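Local coordinates for triosephosphate isomerase (Trichomonas vaginalis, PDB 4O4V) that catalyses the interconversion of D-glyceraldehyde 3-phosphate and dihydroxyacetone phosphate, a step of glycolysis and gluconeogenesis, as a homodimeric TIM barrel, at the interface of chains A and B. Sequence-based numbering; all coordinates share one arbitrary frame. Chains: chain A/B, Triosephosphate isomerase.

The interface of chains A and B. Residues chain A 74-76, 107; chain B 44, 64, 97, 101.
B:Arg97 meets A:Glu76 in a salt bridge that illustrates how one guanidinium can read a loop and a carboxylate together. Its NH1 lies 2.9 Å from OE2 of the glutamate carboxylate, and the hydrogen bond is nearly straight, 165° at the hydrogen. The two flat groups are turned only 14° apart, and OE2 receives the N-H through its anti lone pair, the one pointing away from OE1. The same NH1 gives its other N-H to the backbone carbonyl of A:Thr74, 2.9 Å from O, in the carbonyl plane and on a lone pair. Both acceptors also lie close to the guanidinium plane, which helps fix the rotation of that group. A bend of the arginine chain at chi3 (63°) turns its tip toward the loop after CD has passed beside the A:Thr74 carbonyl. The bond from NH2 to OE2 is weak; NH2 is better served by water 2.

Water extends this polar network. Water 2 sits 2.6 Å from A:Glu76 OE2 and 3.0 Å from B:Arg97 NH2, closing a bridge at the guanidinium edge. Water 1, over the rim of one guanidinium face, links the A:Gly75 carbonyl O to the B:Asn64 side-chain amide ND2, and also lies at the ring edge of B:Phe44.

Nonpolar groups frame these bonds. Within chain B, B:Leu101 CB lies over the rim of the opposite guanidinium face, while its branched tip reaches toward the A:Glu76 carboxylate, with CG 3.7 Å from OE2; this apolar group may shield one side of the ion pair. B:Phe44 brings CE2 to 3.5 Å from A:Gly75 O, and A:Phe107 approaches loosely, its CZ 4.3 Å from B:Leu101 CD1.

In this two-fold symmetric homodimer, the patch anchors the loop carrying A:Thr74, A:Gly75 and A:Glu76, part of the intersubunit loop typical of triosephosphate isomerases, against the neighbouring barrel, and its twin repeats the grip with the chains exchanged.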
ATOM      1  N   THR A  74       8.313  -5.123   0.980  1.00  6.91           N
ATOM      2  CA  THR A  74       8.295  -3.834   1.639  1.00  6.70           C
ATOM      3  C   THR A  74       7.183  -2.957   1.097  1.00  7.14           C
ATOM      4  O   THR A  74       7.028  -2.818  -0.118  1.00  7.76           O
ATOM      5  CB  THR A  74       9.674  -3.157   1.482  1.00  7.51           C
ATOM      6  OG1 THR A  74      10.654  -3.936   2.189  1.00  8.05           O
ATOM      7  CG2 THR A  74       9.707  -1.742   2.054  1.00  8.05           C
ATOM      8  N   GLY A  75       6.394  -2.386   2.000  1.00  6.59           N
ATOM      9  CA  GLY A  75       5.290  -1.502   1.655  1.00  7.15           C
ATOM     10  C   GLY A  75       3.941  -2.172   1.511  1.00  6.99           C
ATOM     11  O   GLY A  75       2.928  -1.463   1.511  1.00  8.34           O
ATOM     12  N   GLU A  76       3.899  -3.498   1.380  1.00  6.66           N
ATOM     13  CA  GLU A  76       2.636  -4.209   1.161  1.00  7.03           C
ATOM     14  C   GLU A  76       1.965  -4.611   2.475  1.00  7.41           C
ATOM     15  O   GLU A  76       2.617  -4.953   3.444  1.00  8.21           O
ATOM     16  CB  GLU A  76       2.867  -5.450   0.298  1.00  7.86           C
ATOM     17  CG  GLU A  76       3.314  -5.142  -1.115  1.00  8.69           C
ATOM     18  CD  GLU A  76       2.302  -4.283  -1.883  1.00 10.33           C
ATOM     19  OE1 GLU A  76       1.125  -4.704  -2.035  1.00  9.81           O
ATOM     20  OE2 GLU A  76       2.675  -3.175  -2.346  1.00 12.60           O
ATOM     21  N   PHE A 107      -2.077 -10.712 -11.775  1.00 10.81           N
ATOM     22  CA  PHE A 107      -1.835 -10.298 -10.391  1.00 10.07           C
ATOM     23  C   PHE A 107      -3.162 -10.281  -9.637  1.00  9.17           C
ATOM     24  O   PHE A 107      -3.249 -10.745  -8.497  1.00  9.60           O
ATOM     25  CB  PHE A 107      -1.182  -8.900 -10.443  1.00 10.49           C
ATOM     26  CG  PHE A 107      -0.632  -8.359  -9.148  1.00  9.88           C
ATOM     27  CD1 PHE A 107       0.033  -9.154  -8.221  1.00 12.82           C
ATOM     28  CD2 PHE A 107      -0.677  -6.984  -8.936  1.00 11.48           C
ATOM     29  CE1 PHE A 107       0.606  -8.571  -7.063  1.00 12.11           C
ATOM     30  CE2 PHE A 107      -0.088  -6.382  -7.817  1.00 11.07           C
ATOM     31  CZ  PHE A 107       0.560  -7.182  -6.876  1.00 11.55           C
TER
ATOM     32  N   PHE B  44       1.628  -0.545   7.052  1.00  6.47           N
ATOM     33  CA  PHE B  44       0.758   0.588   7.337  1.00  6.66           C
ATOM     34  C   PHE B  44      -0.245   0.311   8.434  1.00  7.15           C
ATOM     35  O   PHE B  44      -0.491   1.162   9.293  1.00  7.27           O
ATOM     36  CB  PHE B  44      -0.040   1.017   6.101  1.00  7.12           C
ATOM     37  CG  PHE B  44       0.759   1.576   4.963  1.00  7.55           C
ATOM     38  CD1 PHE B  44       1.532   2.716   5.106  1.00  7.16           C
ATOM     39  CD2 PHE B  44       0.687   0.988   3.721  1.00  7.82           C
ATOM     40  CE1 PHE B  44       2.228   3.242   4.001  1.00  8.39           C
ATOM     41  CE2 PHE B  44       1.377   1.517   2.622  1.00  8.96           C
ATOM     42  CZ  PHE B  44       2.139   2.632   2.782  1.00  9.25           C
ATOM     43  N   ASN B  64       6.663   2.984   2.748  1.00  6.61           N
ATOM     44  CA  ASN B  64       6.371   3.580   1.446  1.00  7.23           C
ATOM     45  C   ASN B  64       5.384   4.720   1.686  1.00  7.25           C
ATOM     46  O   ASN B  64       4.702   4.726   2.715  1.00  7.71           O
ATOM     47  CB  ASN B  64       5.741   2.545   0.504  1.00  7.55           C
ATOM     48  CG  ASN B  64       5.502   3.070  -0.883  1.00  7.95           C
ATOM     49  OD1 ASN B  64       6.324   3.782  -1.422  1.00  8.80           O
ATOM     50  ND2 ASN B  64       4.350   2.711  -1.456  1.00  9.64           N
ATOM     51  N   ARG B  97      10.182  -2.832  -3.882  1.00  7.72           N
ATOM     52  CA  ARG B  97       9.238  -1.979  -4.575  1.00  8.69           C
ATOM     53  C   ARG B  97       9.677  -1.612  -5.992  1.00  8.04           C
ATOM     54  O   ARG B  97       8.847  -1.535  -6.902  1.00  9.50           O
ATOM     55  CB  ARG B  97       8.887  -0.746  -3.766  1.00  8.54           C
ATOM     56  CG  ARG B  97       8.309  -1.104  -2.407  1.00  8.33           C
ATOM     57  CD  ARG B  97       7.386  -0.041  -1.847  1.00  8.51           C
ATOM     58  NE  ARG B  97       6.195   0.174  -2.671  1.00  8.80           N
ATOM     59  CZ  ARG B  97       5.121  -0.606  -2.667  1.00  9.49           C
ATOM     60  NH1 ARG B  97       5.039  -1.635  -1.848  1.00  9.26           N
ATOM     61  NH2 ARG B  97       4.109  -0.328  -3.480  1.00 10.40           N
ATOM     62  N   LEU B 101       7.073  -4.296  -7.443  1.00 13.00           N
ATOM     63  CA  LEU B 101       6.015  -3.328  -7.716  1.00 13.38           C
ATOM     64  C   LEU B 101       6.379  -2.333  -8.852  1.00 12.82           C
ATOM     65  O   LEU B 101       5.600  -1.436  -9.178  1.00 16.89           O
ATOM     66  CB  LEU B 101       5.546  -2.633  -6.427  1.00 15.41           C
ATOM     67  CG  LEU B 101       4.744  -3.449  -5.379  1.00 14.89           C
ATOM     68  CD1 LEU B 101       3.613  -4.285  -6.031  1.00 17.13           C
ATOM     69  CD2 LEU B 101       5.622  -4.335  -4.525  1.00 16.58           C
TER
HETATM   70  O   HOH W   1       2.433   0.715  -0.400  1.00 12.48           O
HETATM   71  O   HOH W   2       1.537  -1.621  -4.151  1.00 22.69           O